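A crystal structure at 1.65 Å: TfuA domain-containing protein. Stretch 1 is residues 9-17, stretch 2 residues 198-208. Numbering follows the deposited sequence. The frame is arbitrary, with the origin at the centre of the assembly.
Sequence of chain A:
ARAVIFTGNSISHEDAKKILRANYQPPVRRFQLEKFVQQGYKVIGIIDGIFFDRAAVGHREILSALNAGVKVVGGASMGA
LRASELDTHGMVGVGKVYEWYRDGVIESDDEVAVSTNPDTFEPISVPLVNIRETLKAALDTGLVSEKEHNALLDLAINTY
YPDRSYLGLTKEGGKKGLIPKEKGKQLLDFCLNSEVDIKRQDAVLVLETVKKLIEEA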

ATOM      1  N   ASN A   9      -5.977  -2.916   5.154  1.00 15.97           N
ATOM      2  CA  ASN A   9      -6.209  -1.791   4.241  1.00 16.03           C
ATOM      3  C   ASN A   9      -5.997  -2.191   2.777  1.00 15.81           C
ATOM      4  O   ASN A   9      -6.919  -2.106   1.972  1.00 16.09           O
ATOM      5  N   SER A  10      -4.788  -2.642   2.447  1.00 15.30           N
ATOM      6  CA  SER A  10      -4.412  -2.967   1.060  1.00 15.23           C
ATOM      7  C   SER A  10      -5.099  -4.244   0.575  1.00 15.50           C
ATOM      8  O   SER A  10      -5.377  -4.407  -0.621  1.00 15.70           O
ATOM      9  N   ILE A  11      -5.346  -5.144   1.521  1.00 15.99           N
ATOM     10  CA  ILE A  11      -6.168  -6.335   1.327  1.00 16.16           C
ATOM     11  C   ILE A  11      -6.845  -6.616   2.669  1.00 16.69           C
ATOM     12  O   ILE A  11      -6.234  -6.454   3.731  1.00 16.65           O
ATOM     13  N   SER A  12      -8.110  -7.018   2.620  1.00 17.23           N
ATOM     14  CA  SER A  12      -8.846  -7.354   3.833  1.00 17.77           C
ATOM     15  C   SER A  12      -8.340  -8.664   4.431  1.00 17.89           C
ATOM     16  O   SER A  12      -7.739  -9.490   3.726  1.00 18.10           O
ATOM     17  N   HIS A  13      -8.570  -8.840   5.731  1.00 18.22           N
ATOM     18  CA  HIS A  13      -8.252 -10.096   6.419  1.00 18.89           C
ATOM     19  C   HIS A  13      -9.004 -11.253   5.759  1.00 19.57           C
ATOM     20  O   HIS A  13      -8.443 -12.321   5.566  1.00 19.92           O
ATOM     21  N   GLU A  14     -10.257 -10.993   5.379  1.00 21.06           N
ATOM     22  CA  GLU A  14     -11.122 -11.975   4.718  1.00 22.43           C
ATOM     23  C   GLU A  14     -10.515 -12.494   3.410  1.00 22.21           C
ATOM     24  O   GLU A  14     -10.500 -13.702   3.163  1.00 23.43           O
ATOM     25  N   ASP A  15     -10.014 -11.577   2.586  1.00 22.29           N
ATOM     26  CA  ASP A  15      -9.432 -11.925   1.290  1.00 22.38           C
ATOM     27  C   ASP A  15      -8.023 -12.499   1.415  1.00 23.14           C
ATOM     28  O   ASP A  15      -7.632 -13.361   0.627  1.00 23.86           O
ATOM     29  N   ALA A  16      -7.272 -12.030   2.411  1.00 23.33           N
ATOM     30  CA  ALA A  16      -5.929 -12.550   2.662  1.00 24.23           C
ATOM     31  C   ALA A  16      -5.945 -13.988   3.190  1.00 25.93           C
ATOM     32  O   ALA A  16      -5.090 -14.790   2.806  1.00 26.40           O
ATOM     33  N   LYS A  17      -6.924 -14.293   4.051  1.00 27.58           N
ATOM     34  CA  LYS A  17      -7.049 -15.581   4.765  1.00 29.77           C
ATOM     35  C   LYS A  17      -7.157 -16.798   3.868  1.00 30.90           C
ATOM     36  O   LYS A  17      -6.699 -17.888   4.232  1.00 31.95           O
ATOM     37  N   ILE A 198      -2.604  -1.455  -7.365  1.00 16.15           N
ATOM     38  CA  ILE A 198      -1.222  -1.885  -7.170  1.00 16.06           C
ATOM     39  C   ILE A 198      -0.942  -2.269  -5.716  1.00 15.60           C
ATOM     40  O   ILE A 198      -0.153  -3.179  -5.465  1.00 15.81           O
ATOM     41  N   LYS A 199      -1.602  -1.593  -4.777  1.00 15.11           N
ATOM     42  CA  LYS A 199      -1.479  -1.945  -3.357  1.00 14.85           C
ATOM     43  C   LYS A 199      -1.970  -3.363  -3.084  1.00 14.61           C
ATOM     44  O   LYS A 199      -1.298  -4.116  -2.378  1.00 13.74           O
ATOM     45  N   ARG A 200      -3.113  -3.731  -3.667  1.00 14.57           N
ATOM     46  CA  ARG A 200      -3.664  -5.080  -3.501  1.00 14.85           C
ATOM     47  C   ARG A 200      -2.767  -6.141  -4.139  1.00 14.61           C
ATOM     48  O   ARG A 200      -2.537  -7.200  -3.553  1.00 15.25           O
ATOM     49  N   GLN A 201      -2.256  -5.850  -5.335  1.00 14.51           N
ATOM     50  CA  GLN A 201      -1.410  -6.808  -6.051  1.00 14.25           C
ATOM     51  C   GLN A 201      -0.095  -7.010  -5.322  1.00 14.06           C
ATOM     52  O   GLN A 201       0.380  -8.137  -5.205  1.00 13.60           O
ATOM     53  N   ASP A 202       0.463  -5.917  -4.802  1.00 13.78           N
ATOM     54  CA  ASP A 202       1.675  -6.009  -3.997  1.00 13.93           C
ATOM     55  C   ASP A 202       1.433  -6.752  -2.693  1.00 13.61           C
ATOM     56  O   ASP A 202       2.297  -7.523  -2.265  1.00 13.41           O
ATOM     57  N   ALA A 203       0.278  -6.501  -2.066  1.00 13.29           N
ATOM     58  CA  ALA A 203      -0.124  -7.197  -0.830  1.00 13.45           C
ATOM     59  C   ALA A 203      -0.163  -8.713  -1.023  1.00 13.37           C
ATOM     60  O   ALA A 203       0.348  -9.461  -0.192  1.00 13.54           O
ATOM     61  N   VAL A 204      -0.758  -9.154  -2.130  1.00 13.31           N
ATOM     62  CA  VAL A 204      -0.775 -10.572  -2.501  1.00 13.45           C
ATOM     63  C   VAL A 204       0.647 -11.138  -2.652  1.00 13.46           C
ATOM     64  O   VAL A 204       0.932 -12.233  -2.166  1.00 13.40           O
ATOM     65  N   LEU A 205       1.538 -10.365  -3.278  1.00 13.56           N
ATOM     66  CA  LEU A 205       2.950 -10.746  -3.378  1.00 13.60           C
ATOM     67  C   LEU A 205       3.631 -10.926  -2.017  1.00 13.51           C
ATOM     68  O   LEU A 205       4.438 -11.841  -1.862  1.00 13.86           O
ATOM     69  N   VAL A 206       3.285 -10.082  -1.040  1.00 13.32           N
ATOM     70  CA  VAL A 206       3.801 -10.229   0.335  1.00 13.36           C
ATOM     71  C   VAL A 206       3.338 -11.564   0.926  1.00 13.63           C
ATOM     72  O   VAL A 206       4.147 -12.316   1.480  1.00 14.23           O
ATOM     73  N   LEU A 207       2.045 -11.854   0.775  1.00 14.01           N
ATOM     74  CA  LEU A 207       1.448 -13.104   1.264  1.00 14.47           C
ATOM     75  C   LEU A 207       2.144 -14.325   0.678  1.00 14.96           C
ATOM     76  O   LEU A 207       2.461 -15.268   1.402  1.00 15.20           O
ATOM     77  N   GLU A 208       2.423 -14.273  -0.624  1.00 15.85           N
ATOM     78  CA  GLU A 208       3.064 -15.382  -1.337  1.00 17.12           C
ATOM     79  C   GLU A 208       4.527 -15.556  -0.926  1.00 17.10           C
ATOM     80  O   GLU A 208       5.004 -16.688  -0.832  1.00 17.20           O
TER

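What ties the two stretches together most firmly? It is a salt bridge between Asp-15, in the first turn of the helix of stretch 1, and Arg-200, near the start of the helix of stretch 2. Arg-200 NH2 donates to Asp-15 OD2 at 2.9 Å, with an almost straight N-H...O angle of 170°, and the carboxylate oxygen lies at the edge of the guanidinium, near its plane, where the N-H groups point. The CA-to-CB bond of Arg-200 runs sideways to stretch 1, so the side chain has to reach: chi1, chi2 and chi3 are all t, and this extended chain brings its end nearer to the partner. Asp-15 points toward stretch 2 with chi1 m.

How does water extend this polar cluster? Water 2 accepts from Arg-200 NH1 at 2.8 Å and from the backbone Ser-12 N at 2.9 Å, and it donates to Asp-15 OD2 at 2.9 Å. The water thus links both partners of the salt bridge to the loop just before the helix. Ser-12 holds that junction in a second way: with chi1 p, its OG accepts from Asp-15 N at 3.1 Å, an N-cap that satisfies a backbone amide of the first turn and helps to fix the position of Asp-15. A second water, by Ser-10 and Lys-199, makes a separate bridge. Water 1 donates to Ser-10 OG at 3.0 Å and accepts from Lys-199 NZ at 2.9 Å, bridging two side chains that point toward each other's stretch; both polar atoms also have partners elsewhere in the structure.

Where do the backbones come closest? Ser-10 and Arg-200 are paired there, with Ser-10 CA and Arg-200 CA 5.1 Å apart. The carbonyl Ser-10 O approaches Arg-200 CA at 3.4 Å in a CA-H...O contact, possible because the loop runs so near the helix. The Ser-10 side chain, chi1 m, is buried: its OG lies 3.5 Å from Lys-199 CE, and its CB is 4.1 Å from Ala-203 CB. The small methyl of Ala-203 points toward stretch 1 and meets the loop at close range.

Which apolar side chains pack beside the polar groups? Ile-11 makes most of these contacts. Pointing toward stretch 2 with chi1 and chi2 both t, it packs its CG2 against Ala-203 CB at 3.8 Å and its CD1 against Val-204 CG2, also at 3.8 Å, while its CG1 covers one face of the Arg-200 guanidinium, 4.0 Å from NH1 of that residue. The arginine therefore offers its edge to the carboxylate and a face to hydrocarbon. Farther along, the backbones diverge, with Ala-16 CA and Leu-207 CA 7.5 Å apart, and the longer Leu-207 side chain, chi1 m and chi2 t, spans the gap to place its CD1 3.8 Å from Ala-16 CB.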

ATOM      1  CB  ASN A   9      -5.305  -0.589   4.583  1.00 16.57           C
ATOM      2  CG  ASN A   9      -5.399  -0.148   6.040  1.00 17.19           C
ATOM      3  OD1 ASN A   9      -6.405  -0.367   6.735  1.00 18.58           O
ATOM      4  ND2 ASN A   9      -4.348   0.501   6.504  1.00 16.82           N
ATOM      5  CB  SER A  10      -2.894  -3.098   0.945  1.00 14.87           C
ATOM      6  OG  SER A  10      -2.268  -1.875   1.293  1.00 14.56           O
ATOM      7  CB  ILE A  11      -5.345  -7.547   0.792  1.00 16.18           C
ATOM      8  CG1 ILE A  11      -6.279  -8.687   0.345  1.00 16.14           C
ATOM      9  CG2 ILE A  11      -4.292  -8.013   1.801  1.00 15.76           C
ATOM     10  CD1 ILE A  11      -5.649  -9.707  -0.585  1.00 16.12           C
ATOM     11  CB  SER A  12     -10.348  -7.433   3.546  1.00 17.86           C
ATOM     12  OG  SER A  12     -10.650  -8.539   2.714  1.00 18.39           O
ATOM     13  CB  HIS A  13      -8.604 -10.006   7.905  1.00 19.21           C
ATOM     14  CG  HIS A  13      -7.682  -9.133   8.704  1.00 18.83           C
ATOM     15  ND1 HIS A  13      -7.613  -9.198  10.079  1.00 19.17           N
ATOM     16  CD2 HIS A  13      -6.787  -8.187   8.326  1.00 18.87           C
ATOM     17  CE1 HIS A  13      -6.724  -8.324  10.516  1.00 18.84           C
ATOM     18  NE2 HIS A  13      -6.206  -7.700   9.473  1.00 18.84           N
ATOM     19  CB  GLU A  14     -12.516 -11.376   4.455  1.00 24.14           C
ATOM     20  CG  GLU A  14     -13.284 -10.927   5.698  1.00 26.43           C
ATOM     21  CD  GLU A  14     -13.052  -9.462   6.064  1.00 28.30           C
ATOM     22  OE1 GLU A  14     -11.943  -9.110   6.526  1.00 27.14           O
ATOM     23  OE2 GLU A  14     -13.997  -8.653   5.901  1.00 30.97           O
ATOM     24  CB  ASP A  15      -9.461 -10.726   0.343  1.00 22.52           C
ATOM     25  CG  ASP A  15     -10.870 -10.382  -0.121  1.00 22.21           C
ATOM     26  OD1 ASP A  15     -11.790 -11.203   0.071  1.00 22.69           O
ATOM     27  OD2 ASP A  15     -11.049  -9.288  -0.681  1.00 23.05           O
ATOM     28  CB  ALA A  16      -5.174 -11.634   3.611  1.00 22.91           C
ATOM     29  CB  LYS A  17      -8.266 -15.563   5.688  1.00 30.79           C
ATOM     30  CG  LYS A  17      -7.936 -15.253   7.129  1.00 32.12           C
ATOM     31  CD  LYS A  17      -9.180 -14.883   7.918  1.00 33.61           C
ATOM     32  CE  LYS A  17      -9.018 -15.224   9.394  1.00 34.90           C
ATOM     33  NZ  LYS A  17      -7.879 -14.532  10.062  1.00 35.29           N
ATOM     34  CB  ILE A 198      -0.189  -0.878  -7.750  1.00 16.39           C
ATOM     35  CG1 ILE A 198       1.216  -1.502  -7.839  1.00 17.05           C
ATOM     36  CG2 ILE A 198      -0.151   0.439  -6.977  1.00 16.82           C
ATOM     37  CD1 ILE A 198       1.323  -2.664  -8.808  1.00 17.48           C
ATOM     38  CB  LYS A 199      -2.200  -0.939  -2.466  1.00 15.40           C
ATOM     39  CG  LYS A 199      -1.510   0.413  -2.401  1.00 15.53           C
ATOM     40  CD  LYS A 199      -2.020   1.201  -1.205  1.00 16.07           C
ATOM     41  CE  LYS A 199      -1.081   1.125  -0.021  1.00 16.09           C
ATOM     42  NZ  LYS A 199      -1.637   1.885   1.137  1.00 15.98           N
ATOM     43  CB  ARG A 200      -5.069  -5.164  -4.101  1.00 15.22           C
ATOM     44  CG  ARG A 200      -5.753  -6.500  -3.887  1.00 16.23           C
ATOM     45  CD  ARG A 200      -7.103  -6.559  -4.588  1.00 16.84           C
ATOM     46  NE  ARG A 200      -7.817  -7.784  -4.221  1.00 18.09           N
ATOM     47  CZ  ARG A 200      -8.567  -7.922  -3.130  1.00 18.57           C
ATOM     48  NH1 ARG A 200      -8.727  -6.907  -2.284  1.00 18.92           N
ATOM     49  NH2 ARG A 200      -9.165  -9.083  -2.885  1.00 19.76           N
ATOM     50  CB  GLN A 201      -1.194  -6.397  -7.510  1.00 15.22           C
ATOM     51  CG  GLN A 201      -2.478  -6.532  -8.330  1.00 16.35           C
ATOM     52  CD  GLN A 201      -2.339  -6.056  -9.760  1.00 17.76           C
ATOM     53  OE1 GLN A 201      -1.767  -4.992 -10.024  1.00 19.40           O
ATOM     54  NE2 GLN A 201      -2.882  -6.833 -10.697  1.00 17.87           N
ATOM     55  CB  ASP A 202       2.233  -4.625  -3.697  1.00 14.27           C
ATOM     56  CG  ASP A 202       3.057  -4.059  -4.826  1.00 14.81           C
ATOM     57  OD1 ASP A 202       3.080  -4.622  -5.951  1.00 15.87           O
ATOM     58  OD2 ASP A 202       3.691  -3.022  -4.567  1.00 15.27           O
ATOM     59  CB  ALA A 203      -1.467  -6.684  -0.322  1.00 13.48           C
ATOM     60  CB  VAL A 204      -1.682 -10.827  -3.727  1.00 13.46           C
ATOM     61  CG1 VAL A 204      -1.556 -12.259  -4.235  1.00 14.04           C
ATOM     62  CG2 VAL A 204      -3.129 -10.557  -3.343  1.00 13.60           C
ATOM     63  CB  LEU A 205       3.737  -9.774  -4.267  1.00 13.99           C
ATOM     64  CG  LEU A 205       3.497  -9.782  -5.782  1.00 14.51           C
ATOM     65  CD1 LEU A 205       4.347  -8.700  -6.431  1.00 15.18           C
ATOM     66  CD2 LEU A 205       3.777 -11.143  -6.405  1.00 15.21           C
ATOM     67  CB  VAL A 206       3.413  -9.044   1.256  1.00 13.00           C
ATOM     68  CG1 VAL A 206       3.894  -9.278   2.680  1.00 13.08           C
ATOM     69  CG2 VAL A 206       3.988  -7.742   0.720  1.00 13.12           C
ATOM     70  CB  LEU A 207      -0.054 -13.142   0.961  1.00 14.53           C
ATOM     71  CG  LEU A 207      -0.942 -12.075   1.612  1.00 14.41           C
ATOM     72  CD1 LEU A 207      -2.378 -12.307   1.188  1.00 14.57           C
ATOM     73  CD2 LEU A 207      -0.821 -12.038   3.140  1.00 14.59           C
ATOM     74  CB  GLU A 208       2.879 -15.232  -2.855  1.00 18.77           C
ATOM     75  CG  GLU A 208       1.412 -15.400  -3.256  1.00 21.13           C
ATOM     76  CD  GLU A 208       1.088 -15.111  -4.714  1.00 22.70           C
ATOM     77  OE1 GLU A 208       1.759 -14.277  -5.363  1.00 23.68           O
ATOM     78  OE2 GLU A 208       0.111 -15.716  -5.209  1.00 24.32           O
TER
HETATM   79  O   HOH W   1      -4.152   0.511   1.498  1.00 20.06           O
HETATM   80  O   HOH W   2      -9.794  -6.915   0.284  1.00 20.11           O